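Local structure of CRISPR-associated protein CasA/Cse1 (Thermus thermophilus, 4AN8) at residues P185-L193 with H277-R285; V208-W219 with G240-P248. The protein is a subunit of the Cascade ribonucleoprotein complex, which probably takes part in CRISPR-based adaptive immunity against viruses, plasmids and other mobile genetic elements. One frame throughout, in Å; residues are numbered along the deposited sequence.

Overall arrangement
Contact 1 joins 185-193 to 277-285 and is buried, its centre about 7 Å from the centre of the chain. Contact 2 joins 208-219 to 240-248 and lies farther out, its centre about 18 Å from the centre of the chain. The centres of the two contacts are about 15 Å apart. Along the chain contact 2 is nested inside the loop that contact 1 closes. The two also touch directly: Pro185 CG packs 3.4 Å from Trp247 CB, and Pro280 CG packs 3.4 Å from Tyr245 OH. Helix 50-67 borders both, since Arg58 forms a salt bridge with Asp279 and Arg66 hydrogen-bonds Tyr210.

Contact 1: P185-L193 with H277-R285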
loop_
_atom_site.group_PDB
_atom_site.type_symbol
_atom_site.label_atom_id
_atom_site.label_comp_id
_atom_site.label_asym_id
_atom_site.label_seq_id
_atom_site.Cartn_x
_atom_site.Cartn_y
_atom_site.Cartn_z
ATOM N N PRO A 185 -7.195 3.422 -9.435
ATOM C CA PRO A 185 -5.819 3.098 -9.856
ATOM C C PRO A 185 -5.017 2.196 -8.926
ATOM O O PRO A 185 -4.177 1.431 -9.407
ATOM C CB PRO A 185 -5.130 4.471 -9.938
ATOM C CG PRO A 185 -6.218 5.447 -10.075
ATOM C CD PRO A 185 -7.434 4.876 -9.377
ATOM N N VAL A 186 -5.212 2.293 -7.616
ATOM C CA VAL A 186 -4.448 1.437 -6.724
ATOM C C VAL A 186 -5.319 0.490 -5.918
ATOM O O VAL A 186 -4.956 0.088 -4.832
ATOM C CB VAL A 186 -3.470 2.241 -5.804
ATOM C CG1 VAL A 186 -2.260 2.726 -6.628
ATOM C CG2 VAL A 186 -4.192 3.404 -5.116
ATOM N N ALA A 187 -6.460 0.111 -6.471
ATOM C CA ALA A 187 -7.323 -0.888 -5.842
ATOM C C ALA A 187 -6.602 -2.202 -5.502
ATOM O O ALA A 187 -6.864 -2.795 -4.445
ATOM C CB ALA A 187 -8.529 -1.173 -6.723
ATOM N N ARG A 188 -5.703 -2.639 -6.388
ATOM C CA ARG A 188 -5.084 -3.969 -6.297
ATOM C C ARG A 188 -3.666 -4.017 -5.710
ATOM O O ARG A 188 -3.334 -4.951 -4.990
ATOM C CB ARG A 188 -5.044 -4.661 -7.677
ATOM C CG ARG A 188 -6.340 -4.626 -8.467
ATOM C CD ARG A 188 -7.459 -5.283 -7.673
ATOM N NE ARG A 188 -8.770 -5.043 -8.276
ATOM C CZ ARG A 188 -9.899 -5.623 -7.877
ATOM N NH1 ARG A 188 -9.916 -6.491 -6.864
ATOM N NH2 ARG A 188 -11.021 -5.329 -8.490
ATOM N N PRO A 189 -2.803 -3.048 -6.073
ATOM C CA PRO A 189 -1.402 -3.311 -5.762
ATOM C C PRO A 189 -1.066 -2.923 -4.353
ATOM O O PRO A 189 -1.750 -2.090 -3.751
ATOM C CB PRO A 189 -0.640 -2.403 -6.738
ATOM C CG PRO A 189 -1.602 -1.294 -7.023
ATOM C CD PRO A 189 -2.973 -1.888 -6.963
ATOM N N ALA A 190 -0.003 -3.523 -3.850
ATOM C CA ALA A 190 0.561 -3.149 -2.572
ATOM C C ALA A 190 1.360 -1.868 -2.765
ATOM O O ALA A 190 2.102 -1.751 -3.725
ATOM C CB ALA A 190 1.465 -4.264 -2.088
ATOM N N LEU A 191 1.210 -0.905 -1.868
ATOM C CA LEU A 191 1.934 0.362 -2.014
ATOM C C LEU A 191 3.178 0.430 -1.120
ATOM O O LEU A 191 3.090 0.176 0.089
ATOM C CB LEU A 191 1.005 1.534 -1.710
ATOM C CG LEU A 191 -0.240 1.552 -2.615
ATOM C CD1 LEU A 191 -1.124 2.767 -2.278
ATOM C CD2 LEU A 191 0.149 1.553 -4.105
ATOM N N PHE A 192 4.320 0.770 -1.717
ATOM C CA PHE A 192 5.563 0.935 -0.962
ATOM C C PHE A 192 5.756 2.371 -0.499
ATOM O O PHE A 192 5.891 3.301 -1.318
ATOM C CB PHE A 192 6.778 0.464 -1.762
ATOM C CG PHE A 192 6.794 -1.011 -1.996
ATOM C CD1 PHE A 192 5.927 -1.589 -2.910
ATOM C CD2 PHE A 192 7.661 -1.831 -1.289
ATOM C CE1 PHE A 192 5.936 -2.953 -3.131
ATOM C CE2 PHE A 192 7.670 -3.215 -1.498
ATOM C CZ PHE A 192 6.811 -3.775 -2.422
ATOM N N LEU A 193 5.776 2.545 0.816
ATOM C CA LEU A 193 5.934 3.874 1.392
ATOM C C LEU A 193 7.081 3.942 2.382
ATOM O O LEU A 193 6.886 3.743 3.576
ATOM C CB LEU A 193 4.634 4.314 2.078
ATOM C CG LEU A 193 4.705 5.708 2.690
ATOM C CD1 LEU A 193 4.260 6.755 1.658
ATOM C CD2 LEU A 193 3.875 5.789 3.972
ATOM N N HIS A 277 2.774 3.804 -18.022
ATOM C CA HIS A 277 3.004 4.341 -16.685
ATOM C C HIS A 277 2.852 3.329 -15.553
ATOM O O HIS A 277 1.870 2.611 -15.469
ATOM C CB HIS A 277 2.056 5.517 -16.439
ATOM C CG HIS A 277 2.135 6.078 -15.052
ATOM N ND1 HIS A 277 3.062 7.028 -14.684
ATOM C CD2 HIS A 277 1.403 5.816 -13.944
ATOM C CE1 HIS A 277 2.885 7.341 -13.414
ATOM N NE2 HIS A 277 1.893 6.612 -12.939
ATOM N N ARG A 278 3.833 3.290 -14.672
ATOM C CA ARG A 278 3.738 2.510 -13.446
ATOM C C ARG A 278 3.787 3.479 -12.280
ATOM O O ARG A 278 4.661 4.331 -12.208
ATOM C CB ARG A 278 4.900 1.512 -13.338
ATOM C CG ARG A 278 4.974 0.768 -12.003
ATOM C CD ARG A 278 6.023 -0.360 -12.026
ATOM N NE ARG A 278 7.349 0.126 -12.420
ATOM C CZ ARG A 278 8.389 0.186 -11.598
ATOM N NH1 ARG A 278 8.257 -0.231 -10.351
ATOM N NH2 ARG A 278 9.558 0.644 -12.020
ATOM N N ASP A 279 2.831 3.363 -11.377
ATOM C CA ASP A 279 2.806 4.217 -10.195
ATOM C C ASP A 279 4.102 4.012 -9.381
ATOM O O ASP A 279 4.577 2.895 -9.216
ATOM C CB ASP A 279 1.548 3.912 -9.366
ATOM C CG ASP A 279 1.366 4.862 -8.209
ATOM O OD1 ASP A 279 2.164 4.749 -7.256
ATOM O OD2 ASP A 279 0.416 5.689 -8.227
ATOM N N PRO A 280 4.700 5.109 -8.905
ATOM C CA PRO A 280 5.948 5.035 -8.126
ATOM C C PRO A 280 5.840 4.112 -6.908
ATOM O O PRO A 280 6.850 3.571 -6.481
ATOM C CB PRO A 280 6.137 6.476 -7.644
ATOM C CG PRO A 280 5.476 7.312 -8.708
ATOM C CD PRO A 280 4.283 6.497 -9.176
ATOM N N MET A 281 4.652 3.939 -6.337
ATOM C CA MET A 281 4.558 3.131 -5.126
ATOM C C MET A 281 4.347 1.648 -5.416
ATOM O O MET A 281 4.257 0.819 -4.498
ATOM C CB MET A 281 3.476 3.672 -4.206
ATOM C CG MET A 281 3.878 4.999 -3.552
ATOM S SD MET A 281 2.480 5.738 -2.668
ATOM C CE MET A 281 3.227 7.283 -2.105
ATOM N N VAL A 282 4.285 1.308 -6.702
ATOM C CA VAL A 282 3.889 -0.025 -7.099
ATOM C C VAL A 282 5.075 -0.809 -7.627
ATOM O O VAL A 282 5.870 -0.283 -8.394
ATOM C CB VAL A 282 2.789 0.052 -8.184
ATOM C CG1 VAL A 282 2.542 -1.309 -8.809
ATOM C CG2 VAL A 282 1.518 0.659 -7.601
ATOM N N ALA A 283 5.193 -2.069 -7.215
ATOM C CA ALA A 283 6.252 -2.964 -7.662
ATOM C C ALA A 283 5.701 -4.081 -8.556
ATOM O O ALA A 283 4.506 -4.361 -8.563
ATOM C CB ALA A 283 6.944 -3.547 -6.493
ATOM N N GLN A 284 6.568 -4.728 -9.321
ATOM C CA GLN A 284 6.096 -5.774 -10.217
ATOM C C GLN A 284 6.979 -7.010 -10.147
ATOM O O GLN A 284 8.140 -6.945 -9.708
ATOM C CB GLN A 284 5.977 -5.259 -11.654
ATOM C CG GLN A 284 4.761 -4.363 -11.894
ATOM C CD GLN A 284 4.692 -3.833 -13.324
ATOM O OE1 GLN A 284 5.710 -3.474 -13.913
ATOM N NE2 GLN A 284 3.484 -3.801 -13.892
ATOM N N ARG A 285 6.398 -8.127 -10.578
ATOM C CA ARG A 285 7.054 -9.422 -10.568
ATOM C C ARG A 285 6.618 -10.195 -11.822
ATOM O O ARG A 285 5.601 -9.850 -12.454
ATOM C CB ARG A 285 6.632 -10.158 -9.294
ATOM C CG ARG A 285 7.146 -11.554 -9.164
ATOM C CD ARG A 285 6.170 -12.470 -8.424
ATOM N NE ARG A 285 6.622 -13.856 -8.509
ATOM C CZ ARG A 285 6.928 -14.617 -7.466
ATOM N NH1 ARG A 285 6.802 -14.150 -6.229
ATOM N NH2 ARG A 285 7.351 -15.857 -7.663
HETATM O O HOH W 1 3.160 -3.258 -5.587
#
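Met281 lies against Leu191, Phe192 and Leu193 and touches each of them. Its backbone O takes a nearly straight hydrogen bond from Phe192 N (2.8 Å, 168°). The donor sits in the carbonyl plane, on a lone pair. The same O lies at the edge of the Phe192 ring, 3.3 Å from CD1, and Leu191 CA makes a C-H...O contact with it. The Met281 side chain is extended beyond CG. It runs beside Leu193, both pointing the same way, and its CE ends 3.9 Å from Leu193 CD1. Nearer its root, Met281 CB meets Leu191 CD2.

Val282 CG2 touches both Pro189 and Leu191, meeting CD2 of the latter. With chi1 169°, CG1 lies opposite the backbone N and CG2 beside it, which brings CG2 to 3.7 Å from Pro189 CG. The two side chains cross at a slant. Ala283 CB approaches Phe192 CE1 obliquely at 3.6 Å. A water bridges the backbones here, bonded to Ala283 N and Ala190 O.

Asp279 shapes the second segment. Its OD1 accepts from Met281 N (2.8 Å) through the anti lone pair, while OD2 forms a salt bridge with Arg58 of helix 50-67. Leu191 and Leu193 pair through their backbones with Leu346 and Arg344 of strand 342-351. The 279-282 segment is a type I beta turn that begins with an Asx turn, packed against an outermost strand of a three-stranded antiparallel sheet.

Contact 2: V208-W219 with G240-P248; sequences VPYTPEDDAPIW and GRTRVYTWP
Asp215 grips the first turn of helix 241-245 with both carboxylate oxygens. OD2 accepts from Thr242 N (2.8 Å) and OD1 from Arg243 N (2.9 Å), each through its syn lone pair. Thr242 OG1 also donates to OD2, from above the carboxylate plane. With chi1 -175°, Asp215 CG points away from its own backbone N, and the carboxylate reaches the helix start. Gly240 is the N-cap residue, and the two amides that Asp215 accepts from belong to the second and third residues after it. The helix end would probably stabilise the negative charge.

Arg241 and Arg243 hold the part of the loop before Asp215. Arg241 bends at chi3 (-59°). Its NH1 donates to Val208 O, and NH2 to Pro209 O at 3.0 Å. Both donors stand above the carbonyl planes. Tyr210 CD1 lies over one face of the guanidinium, with the two planes 54° apart. Arg243 NH1 donates to Asp214 O, which lies in the guanidinium plane, and also bonds Thr239 O.

Farther along, Thr246 OG1 accepts from Ile218 N (2.9 Å) and donates to Thr242 O (2.7 Å), linking the loop to the helix carbonyl. Thr246 CG2 meets Trp219 CZ3 at 3.4 Å, and Ile218 CD1 rests on Pro248 CG.

Tyr210 OH donates to Asp215 OD2 on its anti side (2.6 Å), a third donor to that oxygen beside Thr242 N and OG1, and also bonds Arg66. The Tyr210 ring stacks with His65, so helix 50-67 backs the site. Val208 and Pro209 touch helix 320-333. Trp219 bonds Tyr94 of helix 88-98, and Pro248 pairs through its backbone with Val270 of strand 261-273.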
loop_
_atom_site.group_PDB
_atom_site.type_symbol
_atom_site.label_atom_id
_atom_site.label_comp_id
_atom_site.label_asym_id
_atom_site.label_seq_id
_atom_site.Cartn_x
_atom_site.Cartn_y
_atom_site.Cartn_z
ATOM N N VAL A 208 10.190 10.949 -5.596
ATOM C CA VAL A 208 10.948 10.438 -6.723
ATOM C C VAL A 208 11.124 11.525 -7.797
ATOM O O VAL A 208 10.184 12.296 -8.070
ATOM C CB VAL A 208 10.218 9.202 -7.292
ATOM C CG1 VAL A 208 10.959 8.606 -8.526
ATOM C CG2 VAL A 208 10.025 8.149 -6.166
ATOM N N PRO A 209 12.334 11.609 -8.385
ATOM C CA PRO A 209 12.622 12.647 -9.388
ATOM C C PRO A 209 11.508 12.736 -10.389
ATOM O O PRO A 209 11.039 11.715 -10.900
ATOM C CB PRO A 209 13.925 12.168 -10.037
ATOM C CG PRO A 209 14.671 11.534 -8.819
ATOM C CD PRO A 209 13.558 10.895 -7.957
ATOM N N TYR A 210 11.070 13.964 -10.637
ATOM C CA TYR A 210 9.865 14.211 -11.400
ATOM C C TYR A 210 10.082 15.369 -12.352
ATOM O O TYR A 210 10.768 16.324 -12.001
ATOM C CB TYR A 210 8.760 14.593 -10.428
ATOM C CG TYR A 210 7.455 15.062 -11.055
ATOM C CD1 TYR A 210 6.559 14.150 -11.592
ATOM C CD2 TYR A 210 7.103 16.414 -11.053
ATOM C CE1 TYR A 210 5.364 14.560 -12.146
ATOM C CE2 TYR A 210 5.903 16.840 -11.599
ATOM C CZ TYR A 210 5.035 15.905 -12.142
ATOM O OH TYR A 210 3.836 16.300 -12.685
ATOM N N THR A 211 9.508 15.257 -13.547
ATOM C CA THR A 211 9.304 16.392 -14.446
ATOM C C THR A 211 7.810 16.546 -14.746
ATOM O O THR A 211 7.118 15.553 -14.938
ATOM C CB THR A 211 10.082 16.230 -15.764
ATOM O OG1 THR A 211 9.966 14.876 -16.216
ATOM C CG2 THR A 211 11.539 16.540 -15.556
ATOM N N PRO A 212 7.308 17.790 -14.766
ATOM C CA PRO A 212 5.865 18.059 -14.884
ATOM C C PRO A 212 5.237 17.788 -16.247
ATOM O O PRO A 212 4.001 17.740 -16.338
ATOM C CB PRO A 212 5.746 19.557 -14.556
ATOM C CG PRO A 212 7.079 20.109 -14.750
ATOM C CD PRO A 212 8.071 19.009 -14.460
ATOM N N GLU A 213 6.046 17.605 -17.284
ATOM C CA GLU A 213 5.495 17.546 -18.638
ATOM C C GLU A 213 4.425 16.453 -18.839
ATOM O O GLU A 213 4.650 15.288 -18.512
ATOM C CB GLU A 213 6.621 17.403 -19.669
ATOM C CG GLU A 213 7.430 18.684 -19.905
ATOM C CD GLU A 213 8.412 19.002 -18.783
ATOM O OE1 GLU A 213 8.716 18.095 -17.978
ATOM O OE2 GLU A 213 8.884 20.159 -18.710
ATOM N N ASP A 214 3.270 16.835 -19.378
ATOM C CA ASP A 214 2.249 15.868 -19.793
ATOM C C ASP A 214 1.521 15.278 -18.597
ATOM O O ASP A 214 0.973 14.178 -18.660
ATOM C CB ASP A 214 2.859 14.742 -20.639
ATOM C CG ASP A 214 3.243 15.196 -22.046
ATOM O OD1 ASP A 214 4.301 15.845 -22.201
ATOM O OD2 ASP A 214 2.493 14.893 -23.001
ATOM N N ASP A 215 1.529 16.012 -17.496
ATOM C CA ASP A 215 0.914 15.534 -16.286
ATOM C C ASP A 215 0.201 16.716 -15.674
ATOM O O ASP A 215 0.559 17.861 -15.928
ATOM C CB ASP A 215 1.979 14.974 -15.336
ATOM C CG ASP A 215 1.380 14.346 -14.080
ATOM O OD1 ASP A 215 0.286 13.768 -14.159
ATOM O OD2 ASP A 215 2.005 14.437 -13.011
ATOM N N ALA A 216 -0.824 16.434 -14.885
ATOM C CA ALA A 216 -1.549 17.467 -14.177
ATOM C C ALA A 216 -2.450 16.750 -13.189
ATOM O O ALA A 216 -3.050 15.731 -13.524
ATOM C CB ALA A 216 -2.398 18.312 -15.171
ATOM N N PRO A 217 -2.521 17.261 -11.966
ATOM C CA PRO A 217 -3.470 16.716 -10.996
ATOM C C PRO A 217 -4.882 17.198 -11.342
ATOM O O PRO A 217 -5.041 18.140 -12.144
ATOM C CB PRO A 217 -3.004 17.320 -9.663
ATOM C CG PRO A 217 -2.302 18.625 -10.067
ATOM C CD PRO A 217 -1.661 18.328 -11.410
ATOM N N ILE A 218 -5.882 16.558 -10.740
ATOM C CA ILE A 218 -7.266 16.819 -11.062
ATOM C C ILE A 218 -7.631 18.301 -10.932
ATOM O O ILE A 218 -8.481 18.789 -11.680
ATOM C CB ILE A 218 -8.220 15.967 -10.185
ATOM C CG1 ILE A 218 -9.662 16.001 -10.744
ATOM C CG2 ILE A 218 -8.172 16.428 -8.698
ATOM C CD1 ILE A 218 -9.811 15.349 -12.123
ATOM N N TRP A 219 -6.993 19.028 -10.011
ATOM C CA TRP A 219 -7.359 20.428 -9.796
ATOM C C TRP A 219 -6.741 21.415 -10.803
ATOM O O TRP A 219 -7.091 22.594 -10.793
ATOM C CB TRP A 219 -7.046 20.868 -8.360
ATOM C CG TRP A 219 -5.609 20.674 -7.997
ATOM C CD1 TRP A 219 -4.573 21.509 -8.300
ATOM C CD2 TRP A 219 -5.038 19.574 -7.285
ATOM N NE1 TRP A 219 -3.387 20.987 -7.839
ATOM C CE2 TRP A 219 -3.649 19.808 -7.191
ATOM C CE3 TRP A 219 -5.555 18.408 -6.727
ATOM C CZ2 TRP A 219 -2.784 18.932 -6.548
ATOM C CZ3 TRP A 219 -4.671 17.525 -6.075
ATOM C CH2 TRP A 219 -3.318 17.797 -6.000
ATOM N N GLY A 240 0.891 9.709 -16.104
ATOM C CA GLY A 240 1.107 10.977 -15.427
ATOM C C GLY A 240 1.035 10.770 -13.926
ATOM O O GLY A 240 -0.012 10.402 -13.391
ATOM N N ARG A 241 2.150 11.004 -13.242
ATOM C CA ARG A 241 2.246 10.685 -11.825
ATOM C C ARG A 241 1.148 11.345 -10.985
ATOM O O ARG A 241 0.450 10.668 -10.238
ATOM C CB ARG A 241 3.625 11.035 -11.262
ATOM C CG ARG A 241 3.825 10.558 -9.817
ATOM C CD ARG A 241 5.165 11.017 -9.284
ATOM N NE ARG A 241 6.263 10.507 -10.098
ATOM C CZ ARG A 241 7.539 10.790 -9.893
ATOM N NH1 ARG A 241 7.907 11.577 -8.868
ATOM N NH2 ARG A 241 8.450 10.269 -10.701
ATOM N N THR A 242 0.994 12.658 -11.094
ATOM C CA THR A 242 0.034 13.334 -10.237
ATOM C C THR A 242 -1.375 13.167 -10.742
ATOM O O THR A 242 -2.328 13.289 -9.965
ATOM C CB THR A 242 0.364 14.818 -10.035
ATOM O OG1 THR A 242 0.088 15.541 -11.237
ATOM C CG2 THR A 242 1.829 14.963 -9.679
ATOM N N ARG A 243 -1.525 12.882 -12.034
ATOM C CA ARG A 243 -2.864 12.631 -12.578
ATOM C C ARG A 243 -3.335 11.311 -11.976
ATOM O O ARG A 243 -4.458 11.170 -11.548
ATOM C CB ARG A 243 -2.845 12.560 -14.122
ATOM C CG ARG A 243 -4.154 12.082 -14.737
ATOM C CD ARG A 243 -4.109 12.016 -16.297
ATOM N NE ARG A 243 -3.794 13.316 -16.900
ATOM C CZ ARG A 243 -2.625 13.594 -17.485
ATOM N NH1 ARG A 243 -1.660 12.675 -17.582
ATOM N NH2 ARG A 243 -2.418 14.790 -17.998
ATOM N N VAL A 244 -2.448 10.339 -11.942
ATOM C CA VAL A 244 -2.766 9.079 -11.295
ATOM C C VAL A 244 -2.949 9.179 -9.766
ATOM O O VAL A 244 -3.877 8.607 -9.243
ATOM C CB VAL A 244 -1.798 7.979 -11.725
ATOM C CG1 VAL A 244 -2.083 6.674 -10.955
ATOM C CG2 VAL A 244 -1.967 7.752 -13.226
ATOM N N TYR A 245 -2.103 9.939 -9.075
ATOM C CA TYR A 245 -2.271 10.198 -7.632
ATOM C C TYR A 245 -3.624 10.828 -7.290
ATOM O O TYR A 245 -4.140 10.674 -6.181
ATOM C CB TYR A 245 -1.189 11.167 -7.134
ATOM C CG TYR A 245 0.181 10.561 -6.885
ATOM C CD1 TYR A 245 0.446 9.200 -7.136
ATOM C CD2 TYR A 245 1.215 11.355 -6.405
ATOM C CE1 TYR A 245 1.699 8.667 -6.892
ATOM C CE2 TYR A 245 2.472 10.830 -6.156
ATOM C CZ TYR A 245 2.711 9.496 -6.393
ATOM O OH TYR A 245 3.973 9.015 -6.147
ATOM N N THR A 246 -4.177 11.590 -8.224
ATOM C CA THR A 246 -5.418 12.289 -7.945
ATOM C C THR A 246 -6.526 11.860 -8.901
ATOM O O THR A 246 -7.427 12.620 -9.189
ATOM C CB THR A 246 -5.210 13.814 -8.047
ATOM O OG1 THR A 246 -4.851 14.156 -9.393
ATOM C CG2 THR A 246 -4.098 14.284 -7.045
ATOM N N TRP A 247 -6.444 10.626 -9.384
ATOM C CA TRP A 247 -7.403 10.121 -10.348
ATOM C C TRP A 247 -8.873 10.212 -9.901
ATOM O O TRP A 247 -9.224 9.782 -8.791
ATOM C CB TRP A 247 -7.078 8.664 -10.638
ATOM C CG TRP A 247 -7.761 8.143 -11.836
ATOM C CD1 TRP A 247 -8.946 7.462 -11.876
ATOM C CD2 TRP A 247 -7.322 8.278 -13.197
ATOM N NE1 TRP A 247 -9.267 7.158 -13.185
ATOM C CE2 TRP A 247 -8.282 7.647 -14.011
ATOM C CE3 TRP A 247 -6.211 8.876 -13.801
ATOM C CZ2 TRP A 247 -8.156 7.582 -15.401
ATOM C CZ3 TRP A 247 -6.090 8.819 -15.181
ATOM C CH2 TRP A 247 -7.064 8.177 -15.966
ATOM N N PRO A 248 -9.760 10.714 -10.796
ATOM C CA PRO A 248 -11.193 10.706 -10.467
ATOM C C PRO A 248 -11.883 9.395 -10.862
ATOM O O PRO A 248 -12.469 9.313 -11.941
ATOM C CB PRO A 248 -11.738 11.866 -11.305
ATOM C CG PRO A 248 -10.889 11.829 -12.543
ATOM C CD PRO A 248 -9.494 11.378 -12.088
#